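Local coordinates for protein transcriptional regulator, putative (Pseudomonas syringae pv. tomato, PDB 2R5F) that probably acts as a DNA-binding transcription factor of the SorC family, represented here by its putative sugar-binding domain, which is expected to recognise a carbohydrate effector, at residues L16-Y20 and A259-G263; Q41-A47 and A72-H76; D59-S64 and S152-V158; E88-L92 and R149-I153; I160-E164 and R235-I240. All coordinates share one frame. Residues are numbered along the deposited sequence.

How the contacts relate
The five contacts spread over one Rossmann-like alpha/beta domain. Contact 1 joins the first and last modelled helices, so the other four lie between its segments in sequence. Contacts 2 and 3 alternate along the chain (41-47, 59-64, 72-76, 152-158) and meet where Met-73 packs on Ile-157. Contacts 3 and 4, with centres about 6 Å apart, share Ser-152 and Ile-153 and involve the adjacent strands 60-63 and 88-94. Strand 155-162 links contact 3 covalently to contact 5, whose centre lies about 21 Å away across the chain's centre. Contact 5 touches contact 1 through Ile-240 and Leu-262, where helix 237-245 packs on helix 256-262.

Contact 1. Residues L16-Y20 and A259-G263; sequences LQKMY and ARGLG
Packing of the first helix (10-20) against the last (256-262) brings the two ends of a Rossmann-like alpha/beta domain together. Residues 16-20 continue helix 10-20, with phi/psi of -104/0 at Tyr-20; 259-262 are helical, and Gly-263 is the last ordered residue. The closest CA pair is Leu-16 to Gly-263, 6.0 Å. Leu-16, in the mt rotamer, splits its methyls: CD1 lies 3.6 Å from Ala-259 CB, while CD2 sits 3.5 Å from Gly-263 CA and 4.0 Å from Leu-262 CB. Leu-16 also rests on Val-25 of strand 24-28, so this apolar side faces the sheet. Selenomethionine Met-19 (m, t, p) curls along the exposed margin, its SE 3.6 Å from Gly-263 C and its CE 3.5 Å from Leu-262 O. Tyr-20 (chi1 m, chi2 -73°) extends past Leu-262, with CE2 4.2 Å from Leu-262 CB. The carbonyl of Leu-262 lies near the ring plane at its edge, and Tyr-20 OH donates to Leu-262 O at 2.6 Å.

Contact 2. Residues Q41-A47 and A72-H76; sequences QAIGSAA and AMVSH
Residues 41-47 are regular helix, with phi/psi near -60/-45 and backbone bonds such as Ser-45 N to Gln-41 O of 2.9 Å. Residues 72-75 continue helix 68-75; His-76 has phi/psi -94/-4, and His-76 N bonds Met-73 O at 3.0 Å. The backbones meet at Gly-44, whose CA comes within 3.7 Å of the CA of Met-73; next in register, Ser-45 CA and His-76 CA are 5.5 Å apart. So close an approach needs glycine: an ideal CB on Gly-44 would fall 2.7 Å from Ala-72 CB, a clash. It also permits a CA-H...O contact, Met-73 CA to Gly-44 O, of 3.4 Å with 152° at the hydrogen. One turn on from Gly-44, Ala-47 CB packs 3.6 Å from Met-73 CG; the selenomethionine side chain (t, t, p) then leads away. At the end of the second segment, His-76 (chi1 m, chi2 -78°) reaches over helix 36-54. Ser-45 CB lies 3.8 Å from the ring centroid, 8° off its normal, a CH-pi contact, while His-76 NE2 donates to Gln-41 OE1 at 3.0 Å. Gln-41 (m, m) bonds through NE2 to Glu-37. Ala-47 touches Leu-230 and Met-73 reaches Ile-157, so both helices lie against the same face of the sheet: close, glycine-mediated packing of neighbouring helices in a Rossmann-like alpha/beta sandwich.

Contact 3. Residues D59-S64 and S152-V158; sequences DHIGIS and SITLAIV
Parallel pairing of strands 60-63 and 155-158 satisfies the facing backbone groups with a regular ladder. The axes lie 4.7 Å apart at 19°, and the bridges are Ile-61 with Leu-155, Gly-62 with Ala-156 and Ile-63 with Ile-157. Gly-62 N donates to Leu-155 O at 2.9 Å, Ile-157 N to Gly-62 O at 2.9 Å, and Ser-64 N to Ile-157 O at 3.0 Å. Alternate CA atoms add weaker contacts, such as Ile-61 CA to Leu-155 O at 3.3 Å. At the start of the ladder His-60 O accepts twice: from Thr-154 N at 2.8 Å and, weakly, from Leu-155 N at 3.3 Å. Thr-154 (chi1 p) completes this end, because its OG1 accepts from His-60 N at 2.9 Å and donates to Asp-59 OD1 at 2.8 Å. The other carboxylate oxygen of Asp-59 is bonded to Ser-56 N, and His-60 ND1 is engaged by Glu-88. Ile-61, Ile-63, Leu-155 and Ile-157 share one face; Ile-157 CD1 lies 4.0 Å from Ile-61 CG2 and 3.9 Å from Ile-63 CG2, where Ile-157 and Ile-63 touch Ile-70 of helix 68-75. Through Ile-61 and Ile-63, strand 60-63 also bonds to strand 88-94, so it is an inner strand of the parallel part of the mixed sheet, flanked on both sides.

Contact 4. Residues E88-L92 and R149-I153; sequences EVVQL and RFDSI
Four apolar side chains form the centre: Val-90 and Leu-92 from one segment, Phe-150 and Ile-153 from the other. Leu-92 (mt) touches both of the latter with CD2, 3.4 Å from Ile-153 CD1 and 3.8 Å from Phe-150 CE1. Val-90 (chi1 t) has its CB 4.1 Å from Ile-153 CD1, and its CG1 meets the rim of the Phe-150 ring, near the ring plane, 4.1 Å from CE1. Met-216 adds to this cluster beside Leu-92 and Ile-153. The backbones stay apart, the nearest CA pair being Val-90 and Arg-149 at 7.1 Å, so side chains bridge the gap. Residues 88-91 are extended; 150-152 keep helical phi/psi as the chain leaves helix 138-149, with Ser-152 N bonded to Arg-149 O at 2.8 Å. Farther out, the aliphatic part of Arg-149 takes over, its CB 3.6 Å from Val-90 CG2. Its chain folds back (m, m, chi3 -32°) toward Glu-88 (chi1 p, chi2 t) in a two-point salt bridge: NH1 of Arg-149 to OE2 of Glu-88 at 2.6 Å, and NE to OE1 at 2.7 Å, the latter a weak bond by its 120° angle. Glu-88 OE2 also bonds His-60 ND1, and Arg-149 makes a cation-pi contact with Phe-120. The Glu-88 carboxylate is thus neutralised by Arg-149 and also holds His-60, tying the helix-to-strand turn to the sheet at a partly exposed polar edge.

Contact 5. Residues I160-E164 and R235-I240; sequences IGELE and RKVQAI. With SO4 (sulfate ion), chain B.
A lysine side-chain ammonium group bound both to a main-chain carbonyl and to an anion is the striking feature here. Lys-236 NZ donates to Ile-160 O at 2.7 Å and to O1 of the sulfate ion at 2.9 Å. Its chain leaves the backbone with chi1 m and chi2 -141°, then runs fully extended (chi3 and chi4 t) to span from the approach to helix 237-245 to the end of strand 155-162. Beside the lysine, the helix packs on the strand: Glu-162 CA and Ala-239 CA are 5.4 Å apart, Ile-160 CA and Ile-240 CA 6.6 Å. Ile-160 (chi1 m, chi2 t) points toward the helix, its CG2 4.1 Å from both Ala-239 CB and Ile-240 CG1; Ala-239 CB also rests 3.7 Å from Gly-161 O. Ile-240 N bonds Lys-236 O at 2.8 Å. Glu-162 (p, m) packs over the entry to the helix, its CB 3.5 Å from Arg-235 O, yet its OE1 comes only to 4.1 Å from Lys-236 CE. Arg-235 NH1 lies 2.9 Å from Glu-164 O. The sulfate is also hydrogen-bonded to Ser-67 OG, just before helix 68-75, and to Ser-68 N and Thr-69 OG1 at its start. The ion probably comes from the crystallisation liquor, but a lysine, two hydroxyls and a helix-start amide around one tetrahedral anion suggest a site suited to a phosphate group, consistent with a phosphorylated sugar effector.

Contact 1. Residues L16-Y20 and A259-G263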
# COMPACT_ATOMS: atom_id res chain seq x y z
N LEU A 16 14.62 -1.58 13.11
CA LEU A 16 13.66 -2.27 12.25
C LEU A 16 14.23 -2.50 10.85
O LEU A 16 14.12 -3.61 10.30
CB LEU A 16 12.33 -1.50 12.20
CG LEU A 16 11.49 -1.46 13.50
CD1 LEU A 16 10.17 -0.76 13.27
CD2 LEU A 16 11.23 -2.83 14.03
N GLN A 17 14.86 -1.47 10.28
CA GLN A 17 15.58 -1.58 9.00
C GLN A 17 16.64 -2.66 9.02
O GLN A 17 16.74 -3.44 8.08
CB GLN A 17 16.19 -0.24 8.59
CG GLN A 17 15.15 0.84 8.28
CD GLN A 17 15.73 2.22 8.10
OE1 GLN A 17 15.01 3.18 7.89
NE2 GLN A 17 17.04 2.32 8.18
N LYS A 18 17.43 -2.73 10.09
CA LYS A 18 18.42 -3.80 10.22
C LYS A 18 17.79 -5.17 10.47
O LYS A 18 18.19 -6.15 9.85
CB LYS A 18 19.44 -3.49 11.33
CG LYS A 18 20.42 -2.39 10.97
CD LYS A 18 21.63 -2.31 11.91
CE LYS A 18 21.40 -1.29 13.03
NZ LYS A 18 20.98 -1.91 14.34
N MSE A 19 16.81 -5.25 11.38
CA MSE A 19 16.14 -6.51 11.72
C MSE A 19 15.46 -7.20 10.55
O MSE A 19 15.53 -8.42 10.41
CB MSE A 19 15.09 -6.31 12.80
CG MSE A 19 15.64 -6.13 14.17
SE MSE A 19 14.16 -5.87 15.42
CE MSE A 19 13.24 -7.60 15.17
N TYR A 20 14.77 -6.40 9.74
CA TYR A 20 13.95 -6.92 8.65
C TYR A 20 14.58 -6.76 7.26
O TYR A 20 13.99 -7.17 6.25
CB TYR A 20 12.54 -6.31 8.71
CG TYR A 20 11.83 -6.74 9.97
CD1 TYR A 20 11.36 -8.05 10.11
CD2 TYR A 20 11.67 -5.86 11.05
CE1 TYR A 20 10.74 -8.47 11.27
CE2 TYR A 20 11.05 -6.28 12.22
CZ TYR A 20 10.59 -7.59 12.31
OH TYR A 20 9.98 -8.02 13.45
N ALA A 259 5.58 -0.28 15.61
CA ALA A 259 7.01 -0.38 15.38
C ALA A 259 7.67 -1.06 16.57
O ALA A 259 8.59 -1.85 16.39
CB ALA A 259 7.61 1.01 15.16
N ARG A 260 7.19 -0.75 17.78
CA ARG A 260 7.68 -1.40 19.00
C ARG A 260 7.28 -2.88 19.07
O ARG A 260 8.08 -3.71 19.44
CB ARG A 260 7.27 -0.60 20.24
CG ARG A 260 8.22 0.62 20.51
CD ARG A 260 7.75 1.55 21.63
NE ARG A 260 8.57 2.78 21.71
CZ ARG A 260 8.21 3.90 22.35
NH1 ARG A 260 9.02 4.96 22.35
NH2 ARG A 260 7.04 3.97 22.98
N GLY A 261 6.04 -3.21 18.70
CA GLY A 261 5.63 -4.61 18.57
C GLY A 261 6.48 -5.47 17.63
O GLY A 261 6.78 -6.63 17.95
N LEU A 262 6.84 -4.90 16.48
CA LEU A 262 7.76 -5.49 15.48
C LEU A 262 9.23 -5.56 15.93
O LEU A 262 10.00 -6.34 15.38
CB LEU A 262 7.71 -4.68 14.17
CG LEU A 262 6.45 -4.78 13.29
CD1 LEU A 262 6.34 -3.65 12.28
CD2 LEU A 262 6.36 -6.13 12.62
N GLY A 263 9.60 -4.74 16.92
CA GLY A 263 10.98 -4.32 17.18
C GLY A 263 11.78 -5.21 18.10
O GLY A 263 11.23 -6.16 18.63

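Contact 2. Residues Q41-A47 and A72-H76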
# COMPACT_ATOMS: atom_id res chain seq x y z
N GLN A 41 -4.69 7.98 10.29
CA GLN A 41 -4.57 9.38 9.88
C GLN A 41 -3.14 9.90 9.96
O GLN A 41 -2.72 10.69 9.11
CB GLN A 41 -5.48 10.31 10.72
CG GLN A 41 -7.04 10.18 10.50
CD GLN A 41 -7.49 10.23 9.03
OE1 GLN A 41 -6.83 10.80 8.17
NE2 GLN A 41 -8.63 9.59 8.75
N ALA A 42 -2.41 9.49 11.00
CA ALA A 42 -0.98 9.77 11.13
C ALA A 42 -0.18 9.12 10.00
O ALA A 42 0.71 9.75 9.42
CB ALA A 42 -0.43 9.32 12.53
N ILE A 43 -0.47 7.85 9.71
CA ILE A 43 0.21 7.14 8.60
C ILE A 43 -0.12 7.78 7.25
O ILE A 43 0.78 8.08 6.45
CB ILE A 43 -0.08 5.60 8.59
CG1 ILE A 43 0.58 4.94 9.81
CG2 ILE A 43 0.47 4.93 7.28
CD1 ILE A 43 -0.01 3.62 10.16
N GLY A 44 -1.42 7.99 7.00
CA GLY A 44 -1.84 8.66 5.76
C GLY A 44 -1.17 10.01 5.58
O GLY A 44 -0.65 10.32 4.52
N SER A 45 -1.17 10.83 6.62
CA SER A 45 -0.52 12.14 6.56
C SER A 45 0.98 12.08 6.24
O SER A 45 1.46 12.85 5.41
CB SER A 45 -0.73 12.91 7.87
OG SER A 45 0.02 14.11 7.81
N ALA A 46 1.70 11.17 6.90
CA ALA A 46 3.12 10.98 6.63
C ALA A 46 3.31 10.49 5.18
O ALA A 46 4.25 10.92 4.49
CB ALA A 46 3.73 9.99 7.63
N ALA A 47 2.41 9.62 4.73
CA ALA A 47 2.40 9.08 3.35
C ALA A 47 2.23 10.18 2.30
O ALA A 47 2.95 10.21 1.28
CB ALA A 47 1.28 8.04 3.19
N ALA A 72 -6.88 7.50 3.65
CA ALA A 72 -6.35 8.56 4.52
C ALA A 72 -5.22 9.36 3.84
O ALA A 72 -5.18 10.58 3.92
CB ALA A 72 -5.89 7.98 5.85
N MSE A 73 -4.31 8.68 3.15
CA MSE A 73 -3.24 9.39 2.44
C MSE A 73 -3.83 10.36 1.44
O MSE A 73 -3.50 11.54 1.46
CB MSE A 73 -2.29 8.44 1.74
CG MSE A 73 -1.22 9.12 0.88
SE MSE A 73 -0.34 7.79 -0.23
CE MSE A 73 -1.61 7.69 -1.70
N VAL A 74 -4.74 9.88 0.58
CA VAL A 74 -5.25 10.74 -0.49
C VAL A 74 -5.95 11.97 0.09
O VAL A 74 -5.74 13.08 -0.40
CB VAL A 74 -6.15 9.98 -1.49
CG1 VAL A 74 -6.90 10.97 -2.42
CG2 VAL A 74 -5.31 9.01 -2.31
N SER A 75 -6.71 11.79 1.17
CA SER A 75 -7.43 12.90 1.79
C SER A 75 -6.53 13.93 2.46
O SER A 75 -6.99 15.04 2.77
CB SER A 75 -8.48 12.38 2.78
OG SER A 75 -7.86 12.13 4.02
N HIS A 76 -5.27 13.58 2.66
CA HIS A 76 -4.24 14.49 3.21
C HIS A 76 -3.43 15.22 2.15
O HIS A 76 -2.58 16.04 2.48
CB HIS A 76 -3.29 13.75 4.16
CG HIS A 76 -3.84 13.55 5.53
ND1 HIS A 76 -3.86 14.56 6.47
CD2 HIS A 76 -4.40 12.48 6.13
CE1 HIS A 76 -4.40 14.11 7.59
NE2 HIS A 76 -4.75 12.85 7.40

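Contact 3. Residues D59-S64 and S152-V158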
# COMPACT_ATOMS: atom_id res chain seq x y z
N ASP A 59 7.65 8.17 -12.32
CA ASP A 59 7.07 7.03 -11.57
C ASP A 59 5.71 6.61 -12.13
O ASP A 59 4.88 7.46 -12.47
CB ASP A 59 6.92 7.37 -10.09
CG ASP A 59 8.17 7.04 -9.25
OD1 ASP A 59 8.95 6.11 -9.57
OD2 ASP A 59 8.35 7.71 -8.21
N HIS A 60 5.51 5.30 -12.24
CA HIS A 60 4.24 4.71 -12.62
C HIS A 60 3.72 4.06 -11.36
O HIS A 60 4.28 3.06 -10.91
CB HIS A 60 4.47 3.63 -13.68
CG HIS A 60 5.06 4.14 -14.97
ND1 HIS A 60 4.39 4.08 -16.17
CD2 HIS A 60 6.25 4.71 -15.23
CE1 HIS A 60 5.14 4.59 -17.12
NE2 HIS A 60 6.28 4.98 -16.58
N ILE A 61 2.66 4.63 -10.80
CA ILE A 61 2.17 4.27 -9.49
C ILE A 61 1.06 3.22 -9.54
O ILE A 61 0.17 3.31 -10.37
CB ILE A 61 1.61 5.51 -8.77
CG1 ILE A 61 2.73 6.53 -8.55
CG2 ILE A 61 0.88 5.10 -7.46
CD1 ILE A 61 2.25 7.88 -8.17
N GLY A 62 1.14 2.20 -8.68
CA GLY A 62 0.03 1.25 -8.51
C GLY A 62 -0.45 1.45 -7.10
O GLY A 62 0.37 1.67 -6.22
N ILE A 63 -1.76 1.43 -6.86
CA ILE A 63 -2.25 1.52 -5.48
C ILE A 63 -3.27 0.41 -5.17
O ILE A 63 -4.09 0.02 -6.01
CB ILE A 63 -2.86 2.91 -5.07
CG1 ILE A 63 -4.18 3.21 -5.80
CG2 ILE A 63 -1.85 4.05 -5.20
CD1 ILE A 63 -5.09 4.26 -5.05
N SER A 64 -3.19 -0.08 -3.94
CA SER A 64 -4.19 -0.99 -3.37
C SER A 64 -5.46 -0.20 -3.02
O SER A 64 -5.62 0.27 -1.89
CB SER A 64 -3.62 -1.63 -2.10
OG SER A 64 -4.43 -2.72 -1.73
N SER A 152 4.90 -2.07 -15.87
CA SER A 152 5.53 -0.74 -15.92
C SER A 152 5.62 -0.11 -14.52
O SER A 152 6.43 0.80 -14.30
CB SER A 152 4.79 0.19 -16.90
OG SER A 152 4.41 -0.47 -18.11
N ILE A 153 4.81 -0.59 -13.58
CA ILE A 153 4.77 0.02 -12.24
C ILE A 153 6.13 0.10 -11.53
O ILE A 153 6.88 -0.87 -11.50
CB ILE A 153 3.73 -0.64 -11.34
CG1 ILE A 153 2.33 -0.21 -11.81
CG2 ILE A 153 3.92 -0.23 -9.87
CD1 ILE A 153 1.31 -1.22 -11.46
N THR A 154 6.43 1.28 -11.00
CA THR A 154 7.70 1.57 -10.36
C THR A 154 7.56 1.89 -8.88
O THR A 154 8.52 1.76 -8.14
CB THR A 154 8.43 2.72 -11.07
OG1 THR A 154 7.72 3.95 -10.84
CG2 THR A 154 8.53 2.47 -12.54
N LEU A 155 6.38 2.32 -8.46
CA LEU A 155 6.05 2.55 -7.07
C LEU A 155 4.70 1.93 -6.73
O LEU A 155 3.67 2.43 -7.19
CB LEU A 155 6.01 4.04 -6.77
CG LEU A 155 5.48 4.54 -5.40
CD1 LEU A 155 6.33 4.09 -4.22
CD2 LEU A 155 5.40 6.05 -5.42
N ALA A 156 4.71 0.84 -5.98
CA ALA A 156 3.44 0.28 -5.46
C ALA A 156 3.18 0.78 -4.07
O ALA A 156 4.04 0.68 -3.21
CB ALA A 156 3.42 -1.25 -5.51
N ILE A 157 1.99 1.33 -3.84
CA ILE A 157 1.56 1.75 -2.53
C ILE A 157 0.46 0.81 -2.03
O ILE A 157 -0.59 0.69 -2.65
CB ILE A 157 1.01 3.21 -2.55
CG1 ILE A 157 1.95 4.13 -3.34
CG2 ILE A 157 0.72 3.67 -1.09
CD1 ILE A 157 1.43 5.46 -3.56
N VAL A 158 0.71 0.13 -0.92
CA VAL A 158 -0.17 -0.99 -0.49
C VAL A 158 -0.48 -0.93 1.00
O VAL A 158 0.37 -0.55 1.82
CB VAL A 158 0.44 -2.41 -0.84
CG1 VAL A 158 0.68 -2.58 -2.36
CG2 VAL A 158 1.72 -2.69 -0.05

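Contact 4. Residues E88-L92 and R149-I153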
# COMPACT_ATOMS: atom_id res chain seq x y z
N GLU A 88 1.37 7.58 -14.37
CA GLU A 88 0.01 7.00 -14.29
C GLU A 88 -0.26 6.47 -12.87
O GLU A 88 0.66 6.31 -12.08
CB GLU A 88 -0.12 5.85 -15.29
CG GLU A 88 0.97 4.78 -15.10
CD GLU A 88 0.98 3.67 -16.14
OE1 GLU A 88 -0.10 3.11 -16.43
OE2 GLU A 88 2.07 3.32 -16.63
N VAL A 89 -1.54 6.23 -12.57
CA VAL A 89 -1.97 5.59 -11.34
C VAL A 89 -2.81 4.39 -11.79
O VAL A 89 -3.79 4.56 -12.51
CB VAL A 89 -2.81 6.55 -10.47
CG1 VAL A 89 -3.37 5.84 -9.22
CG2 VAL A 89 -1.95 7.77 -10.09
N VAL A 90 -2.37 3.20 -11.40
CA VAL A 90 -3.04 1.95 -11.77
C VAL A 90 -3.72 1.37 -10.53
O VAL A 90 -3.13 1.31 -9.44
CB VAL A 90 -2.03 0.94 -12.41
CG1 VAL A 90 -2.71 -0.38 -12.87
CG2 VAL A 90 -1.29 1.62 -13.57
N GLN A 91 -4.98 1.00 -10.69
CA GLN A 91 -5.71 0.29 -9.65
C GLN A 91 -5.17 -1.13 -9.58
O GLN A 91 -5.21 -1.85 -10.58
CB GLN A 91 -7.18 0.26 -10.01
CG GLN A 91 -8.00 -0.58 -9.06
CD GLN A 91 -9.45 -0.23 -9.15
OE1 GLN A 91 -9.84 0.56 -9.99
NE2 GLN A 91 -10.26 -0.82 -8.29
N LEU A 92 -4.68 -1.56 -8.41
CA LEU A 92 -4.01 -2.87 -8.30
C LEU A 92 -4.87 -4.00 -7.79
O LEU A 92 -4.37 -5.12 -7.67
CB LEU A 92 -2.77 -2.79 -7.42
CG LEU A 92 -1.56 -1.94 -7.81
CD1 LEU A 92 -0.54 -2.06 -6.70
CD2 LEU A 92 -0.96 -2.32 -9.14
N ARG A 149 -0.41 -2.79 -17.49
CA ARG A 149 0.34 -1.75 -16.80
C ARG A 149 1.20 -2.28 -15.65
O ARG A 149 2.21 -1.66 -15.32
CB ARG A 149 -0.60 -0.66 -16.27
CG ARG A 149 -1.61 -0.07 -17.24
CD ARG A 149 -0.98 0.55 -18.49
NE ARG A 149 0.33 1.15 -18.23
CZ ARG A 149 1.23 1.42 -19.18
NH1 ARG A 149 2.41 1.95 -18.83
NH2 ARG A 149 0.98 1.17 -20.46
N PHE A 150 0.81 -3.42 -15.06
CA PHE A 150 1.52 -3.99 -13.90
C PHE A 150 3.03 -4.05 -14.12
O PHE A 150 3.81 -3.82 -13.20
CB PHE A 150 1.03 -5.40 -13.54
CG PHE A 150 -0.34 -5.45 -12.92
CD1 PHE A 150 -1.04 -4.29 -12.64
CD2 PHE A 150 -0.91 -6.67 -12.60
CE1 PHE A 150 -2.31 -4.34 -12.07
CE2 PHE A 150 -2.18 -6.75 -12.03
CZ PHE A 150 -2.88 -5.58 -11.76
N ASP A 151 3.44 -4.34 -15.34
CA ASP A 151 4.85 -4.50 -15.61
C ASP A 151 5.62 -3.18 -15.70
O ASP A 151 6.85 -3.17 -15.59
CB ASP A 151 5.04 -5.39 -16.84
CG ASP A 151 4.68 -6.85 -16.55
OD1 ASP A 151 5.52 -7.54 -15.93
OD2 ASP A 151 3.56 -7.28 -16.91
N SER A 152 4.90 -2.07 -15.87
CA SER A 152 5.53 -0.74 -15.92
C SER A 152 5.62 -0.11 -14.52
O SER A 152 6.43 0.80 -14.30
CB SER A 152 4.79 0.19 -16.90
OG SER A 152 4.41 -0.47 -18.11
N ILE A 153 4.81 -0.59 -13.58
CA ILE A 153 4.77 0.02 -12.24
C ILE A 153 6.13 0.10 -11.53
O ILE A 153 6.88 -0.87 -11.50
CB ILE A 153 3.73 -0.64 -11.34
CG1 ILE A 153 2.33 -0.21 -11.81
CG2 ILE A 153 3.92 -0.23 -9.87
CD1 ILE A 153 1.31 -1.22 -11.46

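Contact 5. Residues I160-E164 and R235-I240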
# COMPACT_ATOMS: atom_id res chain seq x y z
N ILE A 160 -1.77 -3.32 4.29
CA ILE A 160 -1.51 -4.70 4.68
C ILE A 160 -2.69 -5.11 5.54
O ILE A 160 -2.97 -4.47 6.55
CB ILE A 160 -0.14 -4.81 5.41
CG1 ILE A 160 1.01 -4.47 4.44
CG2 ILE A 160 0.09 -6.23 6.00
CD1 ILE A 160 2.25 -3.92 5.10
N GLY A 161 -3.43 -6.13 5.12
CA GLY A 161 -4.55 -6.63 5.91
C GLY A 161 -4.16 -7.77 6.86
O GLY A 161 -3.30 -8.59 6.54
N GLU A 162 -4.79 -7.83 8.02
CA GLU A 162 -4.63 -8.96 8.93
C GLU A 162 -5.74 -10.00 8.72
O GLU A 162 -6.87 -9.64 8.39
CB GLU A 162 -4.59 -8.46 10.39
CG GLU A 162 -5.96 -8.07 11.04
CD GLU A 162 -6.50 -6.67 10.64
OE1 GLU A 162 -6.44 -6.30 9.44
OE2 GLU A 162 -7.00 -5.94 11.53
N LEU A 163 -5.42 -11.29 8.91
CA LEU A 163 -6.43 -12.37 8.95
C LEU A 163 -6.74 -12.85 10.38
O LEU A 163 -5.92 -13.49 11.02
CB LEU A 163 -6.01 -13.57 8.09
CG LEU A 163 -7.14 -14.26 7.31
CD1 LEU A 163 -6.56 -15.27 6.36
CD2 LEU A 163 -8.18 -14.93 8.21
N GLU A 164 -7.98 -12.57 10.81
CA GLU A 164 -8.47 -12.74 12.19
C GLU A 164 -8.31 -11.40 12.91
O GLU A 164 -8.84 -10.39 12.46
CB GLU A 164 -7.74 -13.83 12.99
CG GLU A 164 -7.92 -15.27 12.52
CD GLU A 164 -6.95 -16.22 13.19
OE1 GLU A 164 -6.69 -16.08 14.42
OE2 GLU A 164 -6.43 -17.13 12.50
N ARG A 235 -3.23 -5.18 16.03
CA ARG A 235 -3.76 -6.38 15.36
C ARG A 235 -3.05 -6.75 14.06
O ARG A 235 -3.22 -7.86 13.53
CB ARG A 235 -5.25 -6.23 15.10
CG ARG A 235 -6.07 -5.96 16.35
CD ARG A 235 -7.42 -6.65 16.29
NE ARG A 235 -7.40 -8.02 16.83
CZ ARG A 235 -7.76 -9.12 16.16
NH1 ARG A 235 -8.17 -9.03 14.89
NH2 ARG A 235 -7.72 -10.31 16.76
N LYS A 236 -2.23 -5.84 13.55
CA LYS A 236 -1.59 -6.01 12.25
C LYS A 236 -0.13 -6.48 12.34
O LYS A 236 0.44 -6.86 11.31
CB LYS A 236 -1.61 -4.68 11.49
CG LYS A 236 -2.97 -4.21 11.04
CD LYS A 236 -2.84 -3.61 9.68
CE LYS A 236 -4.11 -2.92 9.27
NZ LYS A 236 -3.91 -2.35 7.93
N VAL A 237 0.46 -6.42 13.54
CA VAL A 237 1.89 -6.75 13.73
C VAL A 237 2.35 -8.07 13.04
O VAL A 237 3.27 -8.04 12.21
CB VAL A 237 2.32 -6.64 15.25
CG1 VAL A 237 3.78 -6.98 15.46
CG2 VAL A 237 2.05 -5.22 15.79
N GLN A 238 1.70 -9.20 13.32
CA GLN A 238 2.07 -10.48 12.72
C GLN A 238 1.96 -10.43 11.18
O GLN A 238 2.81 -10.99 10.47
CB GLN A 238 1.19 -11.60 13.26
CG GLN A 238 1.73 -13.00 12.92
CD GLN A 238 0.72 -14.09 13.13
OE1 GLN A 238 -0.49 -13.86 13.03
NE2 GLN A 238 1.20 -15.30 13.42
N ALA A 239 0.93 -9.75 10.70
CA ALA A 239 0.68 -9.54 9.28
C ALA A 239 1.80 -8.73 8.64
O ALA A 239 2.34 -9.12 7.61
CB ALA A 239 -0.66 -8.84 9.06
N ILE A 240 2.13 -7.59 9.24
CA ILE A 240 3.22 -6.73 8.77
C ILE A 240 4.59 -7.43 8.82
O ILE A 240 5.39 -7.32 7.87
CB ILE A 240 3.25 -5.42 9.55
CG1 ILE A 240 1.92 -4.66 9.33
CG2 ILE A 240 4.43 -4.53 9.09
CD1 ILE A 240 1.68 -3.60 10.38
S SO4 B . -6.41 -0.99 5.55
O1 SO4 B . -6.34 -2.24 6.30
O2 SO4 B . -6.52 0.17 6.42
O3 SO4 B . -5.25 -0.81 4.71
O4 SO4 B . -7.65 -0.98 4.77